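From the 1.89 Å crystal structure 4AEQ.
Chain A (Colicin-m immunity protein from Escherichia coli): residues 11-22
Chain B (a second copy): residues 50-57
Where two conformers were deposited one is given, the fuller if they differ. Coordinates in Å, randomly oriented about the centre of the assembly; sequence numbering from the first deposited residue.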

# COMPACT_ATOMS: atom_id res chain seq x y z
N ALA A 11 -4.93 -5.97 -17.68
CA ALA A 11 -3.60 -6.54 -17.84
C ALA A 11 -2.65 -5.40 -18.19
O ALA A 11 -3.04 -4.42 -18.81
N CYS A 12 -1.39 -5.53 -17.78
CA CYS A 12 -0.42 -4.45 -18.00
C CYS A 12 -0.29 -4.04 -19.47
O CYS A 12 -0.10 -2.86 -19.77
N TYR A 13 -0.40 -5.00 -20.38
CA TYR A 13 -0.26 -4.70 -21.80
C TYR A 13 -1.43 -3.87 -22.33
O TYR A 13 -1.36 -3.31 -23.42
N GLN A 14 -2.50 -3.80 -21.54
CA GLN A 14 -3.64 -2.97 -21.88
C GLN A 14 -3.55 -1.59 -21.22
O GLN A 14 -4.41 -0.73 -21.44
N VAL A 15 -2.51 -1.38 -20.43
CA VAL A 15 -2.33 -0.13 -19.71
C VAL A 15 -1.26 0.73 -20.37
O VAL A 15 -0.10 0.34 -20.44
N SER A 16 -1.66 1.90 -20.87
CA SER A 16 -0.72 2.83 -21.48
C SER A 16 0.14 3.51 -20.41
O SER A 16 -0.22 3.54 -19.24
N ASP A 17 1.28 4.06 -20.83
CA ASP A 17 2.15 4.80 -19.92
C ASP A 17 1.37 5.90 -19.20
O ASP A 17 1.59 6.14 -18.01
N GLU A 18 0.48 6.56 -19.92
CA GLU A 18 -0.31 7.66 -19.36
C GLU A 18 -1.28 7.18 -18.29
O GLU A 18 -1.43 7.81 -17.23
N GLN A 19 -1.96 6.07 -18.56
CA GLN A 19 -2.87 5.45 -17.59
C GLN A 19 -2.12 5.01 -16.34
O GLN A 19 -2.58 5.23 -15.22
N ALA A 20 -0.96 4.39 -16.55
CA ALA A 20 -0.13 3.93 -15.44
C ALA A 20 0.32 5.10 -14.58
O ALA A 20 0.25 5.04 -13.35
N ARG A 21 0.78 6.17 -15.23
CA ARG A 21 1.22 7.36 -14.50
C ARG A 21 0.08 7.98 -13.71
O ARG A 21 0.27 8.40 -12.57
N THR A 22 -1.10 8.03 -14.32
CA THR A 22 -2.27 8.58 -13.64
C THR A 22 -2.63 7.75 -12.41
O THR A 22 -2.90 8.30 -11.34
N THR B 50 7.18 14.76 -10.97
CA THR B 50 7.84 14.75 -12.27
C THR B 50 8.10 13.31 -12.69
O THR B 50 8.40 12.45 -11.86
N TRP B 51 7.96 13.05 -13.97
CA TRP B 51 8.03 11.68 -14.47
C TRP B 51 9.37 11.35 -15.12
O TRP B 51 10.03 12.21 -15.70
N GLU B 52 9.77 10.09 -14.98
CA GLU B 52 10.95 9.57 -15.65
C GLU B 52 10.48 8.49 -16.61
O GLU B 52 9.40 7.93 -16.45
N LYS B 53 11.28 8.21 -17.64
CA LYS B 53 10.85 7.27 -18.67
C LYS B 53 10.52 5.90 -18.10
O LYS B 53 11.25 5.37 -17.26
N ILE B 54 9.41 5.33 -18.56
CA ILE B 54 9.01 3.99 -18.17
C ILE B 54 9.65 2.96 -19.10
O ILE B 54 9.50 3.03 -20.32
N GLU B 55 10.38 2.00 -18.52
CA GLU B 55 10.93 0.89 -19.29
C GLU B 55 10.00 -0.31 -19.20
O GLU B 55 9.85 -0.91 -18.14
N ARG B 56 9.40 -0.67 -20.32
CA ARG B 56 8.57 -1.87 -20.36
C ARG B 56 8.99 -2.72 -21.54
O ARG B 56 9.47 -2.20 -22.55
N SER B 57 8.82 -4.03 -21.42
CA SER B 57 9.24 -4.95 -22.46
C SER B 57 8.48 -4.68 -23.75
O SER B 57 7.27 -4.48 -23.73

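Two arginines, one from each copy of the colicin M immunity protein, dominate this contact. A:Arg21 reaches from the helix of chain A toward chain B, and B:Arg56 reaches from the loop of chain B toward chain A. B:Trp51 and B:Ile54 also point toward the partner stretch. A:Asp17 starts sideways, but its carboxylate comes nearer. Together the stretches bury 481 Å².

The charged contact centres on B:Arg56. Its chi1 is p (51°), followed by t and m, and chi4 is 176°. This brings the guanidinium edge-on to a cluster of chain A oxygens. B:Arg56 NH1 forms a salt bridge with A:Asp17 OD1 at 3.0 Å, with a nearly straight hydrogen bond of 164°. A:Asp17 adopts the m rotamer for chi1.

Backbone carbonyls supply the other acceptors for this group. A:Val15 O takes hydrogen bonds from both terminal nitrogens, 2.8 Å from B:Arg56 NH1 and 3.0 Å from B:Arg56 NH2. A second carbonyl, A:Cys12 O, lies 2.8 Å from B:Arg56 NH2, but the angle of 122° makes this bond weak. A:Cys12 O also accepts from A:Val15 N at 2.9 Å, within the turn that presents these carbonyls. The side chains of A:Cys12 and A:Val15 make no close contact with chain B. A:Cys12 is bonded covalently to a group elsewhere in the structure.

A:Arg21 uses a backbone acceptor in the other direction. Its side chain is m, t, t, with chi4 at 109°. A:Arg21 NH2 donates to B:Glu52 O at 3.0 Å and 157°. The B:Glu52 side chain itself points away.

Nonpolar groups also pack against the same arginine. B:Trp51, with chi1 m and chi2 106°, offers a ring face to its aliphatic part. A:Arg21 CD sits 3.7 Å from the centroid of the five-membered ring of B:Trp51, 21° off the normal, in a CH-pi contact. The far end of the indole reaches the helix backbone, with B:Trp51 CH2 3.2 Å from A:Arg21 O. B:Ile54 is buried in the m, t rotamer. B:Ile54 CG1 lies over one face of the A:Arg21 guanidinium, 3.7 Å from A:Arg21 NH2. B:Ile54 CD1 packs 3.8 Å from A:Asp17 CG.

Two waters extend the polar links. Water 1 accepts from A:Arg21 NH2 and from B:Ile54 N, its oxygen 2.8 Å from each. Water 1 also donates weakly to A:Asp17 OD2, with its oxygen 3.4 Å from that atom. Water 2 accepts from A:Arg21 NE and donates to B:Glu52 O; its oxygen lies 3.0 Å from A:Arg21 NE and 2.6 Å from B:Glu52 O. B:Glu52 O therefore receives A:Arg21 both directly and through water.

The helix start is braced within chain A. A:Ser16, chi1 p, is the N-cap: A:Ser16 OG accepts from A:Gln19 N at 3.2 Å. In return, A:Ser16 N donates to A:Gln19 OE1 at 2.9 Å. A:Ser16 and A:Glu18 point away from chain B, as do B:Lys53 and B:Glu55 from chain A.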

# COMPACT_ATOMS: atom_id res chain seq x y z
CB ALA A 11 -3.61 -7.60 -18.94
CB CYS A 12 0.93 -4.81 -17.40
SG CYS A 12 0.93 -4.72 -15.61
CB TYR A 13 -0.06 -5.97 -22.63
CG TYR A 13 -1.28 -6.85 -22.77
CD1 TYR A 13 -2.20 -6.65 -23.79
CD2 TYR A 13 -1.50 -7.91 -21.89
CE1 TYR A 13 -3.32 -7.46 -23.93
CE2 TYR A 13 -2.61 -8.72 -22.02
CZ TYR A 13 -3.52 -8.50 -23.04
OH TYR A 13 -4.62 -9.31 -23.17
CB GLN A 14 -4.94 -3.67 -21.47
CG GLN A 14 -5.11 -5.03 -22.12
CD GLN A 14 -6.29 -5.80 -21.56
OE1 GLN A 14 -6.58 -5.72 -20.37
NE2 GLN A 14 -6.97 -6.55 -22.42
CB VAL A 15 -1.93 -0.37 -18.24
CG1 VAL A 15 -1.64 0.95 -17.54
CG2 VAL A 15 -3.03 -1.13 -17.52
CB SER A 16 -1.46 3.89 -22.30
OG SER A 16 -2.15 4.79 -21.46
CB ASP A 17 3.33 5.41 -20.68
CG ASP A 17 4.43 4.40 -20.97
OD1 ASP A 17 4.24 3.20 -20.69
OD2 ASP A 17 5.49 4.82 -21.48
CB GLU A 18 -1.04 8.41 -20.47
CG GLU A 18 -1.58 9.77 -20.07
CD GLU A 18 -2.98 9.69 -19.49
OE1 GLU A 18 -3.58 8.60 -19.52
OE2 GLU A 18 -3.48 10.73 -19.01
CB GLN A 19 -3.56 4.23 -18.20
CG GLN A 19 -4.65 4.56 -19.20
CD GLN A 19 -5.21 3.32 -19.87
OE1 GLN A 19 -4.47 2.54 -20.48
NE2 GLN A 19 -6.52 3.13 -19.76
CB ALA A 20 1.08 3.16 -15.97
CB ARG A 21 1.84 8.38 -15.45
CG ARG A 21 3.16 7.94 -16.06
CD ARG A 21 3.88 9.09 -16.74
NE ARG A 21 5.28 8.78 -16.99
CZ ARG A 21 5.80 8.55 -18.19
NH1 ARG A 21 5.02 8.61 -19.27
NH2 ARG A 21 7.09 8.27 -18.33
CB THR A 22 -3.48 8.64 -14.59
OG1 THR A 22 -3.16 9.48 -15.71
CG2 THR A 22 -4.70 9.21 -13.87
CB THR B 50 9.14 15.57 -12.27
OG1 THR B 50 9.94 15.21 -11.14
CG2 THR B 50 8.84 17.06 -12.22
CB TRP B 51 6.88 11.40 -15.44
CG TRP B 51 5.55 11.64 -14.83
CD1 TRP B 51 4.71 12.69 -15.07
CD2 TRP B 51 4.89 10.82 -13.85
NE1 TRP B 51 3.57 12.58 -14.31
CE2 TRP B 51 3.66 11.44 -13.55
CE3 TRP B 51 5.23 9.64 -13.20
CZ2 TRP B 51 2.77 10.90 -12.63
CZ3 TRP B 51 4.34 9.10 -12.29
CH2 TRP B 51 3.12 9.73 -12.01
CB GLU B 52 11.93 9.03 -14.62
CG GLU B 52 12.30 10.06 -13.57
CD GLU B 52 13.25 9.55 -12.52
OE1 GLU B 52 13.57 8.34 -12.52
OE2 GLU B 52 13.70 10.37 -11.68
CB LYS B 53 11.90 7.14 -19.78
CG LYS B 53 11.53 6.10 -20.83
CD LYS B 53 12.60 5.98 -21.90
CE LYS B 53 13.99 5.94 -21.29
NZ LYS B 53 14.93 5.16 -22.14
CB ILE B 54 7.48 3.83 -18.23
CG1 ILE B 54 6.81 4.74 -17.20
CG2 ILE B 54 7.09 2.37 -18.01
CD1 ILE B 54 5.30 4.74 -17.27
CB GLU B 55 12.32 0.49 -18.78
CG GLU B 55 13.37 1.57 -18.90
CD GLU B 55 13.40 2.20 -20.27
OE1 GLU B 55 13.20 1.48 -21.28
OE2 GLU B 55 13.61 3.42 -20.34
CB ARG B 56 7.09 -1.50 -20.43
CG ARG B 56 6.74 -0.51 -21.52
CD ARG B 56 5.38 0.12 -21.27
NE ARG B 56 4.32 -0.89 -21.21
CZ ARG B 56 3.05 -0.62 -20.93
NH1 ARG B 56 2.67 0.63 -20.67
NH2 ARG B 56 2.15 -1.60 -20.90
CB SER B 57 9.04 -6.40 -22.02
OG SER B 57 9.67 -7.30 -22.92
O HOH W 1 8.07 6.77 -20.54
O HOH W 2 7.24 7.56 -15.03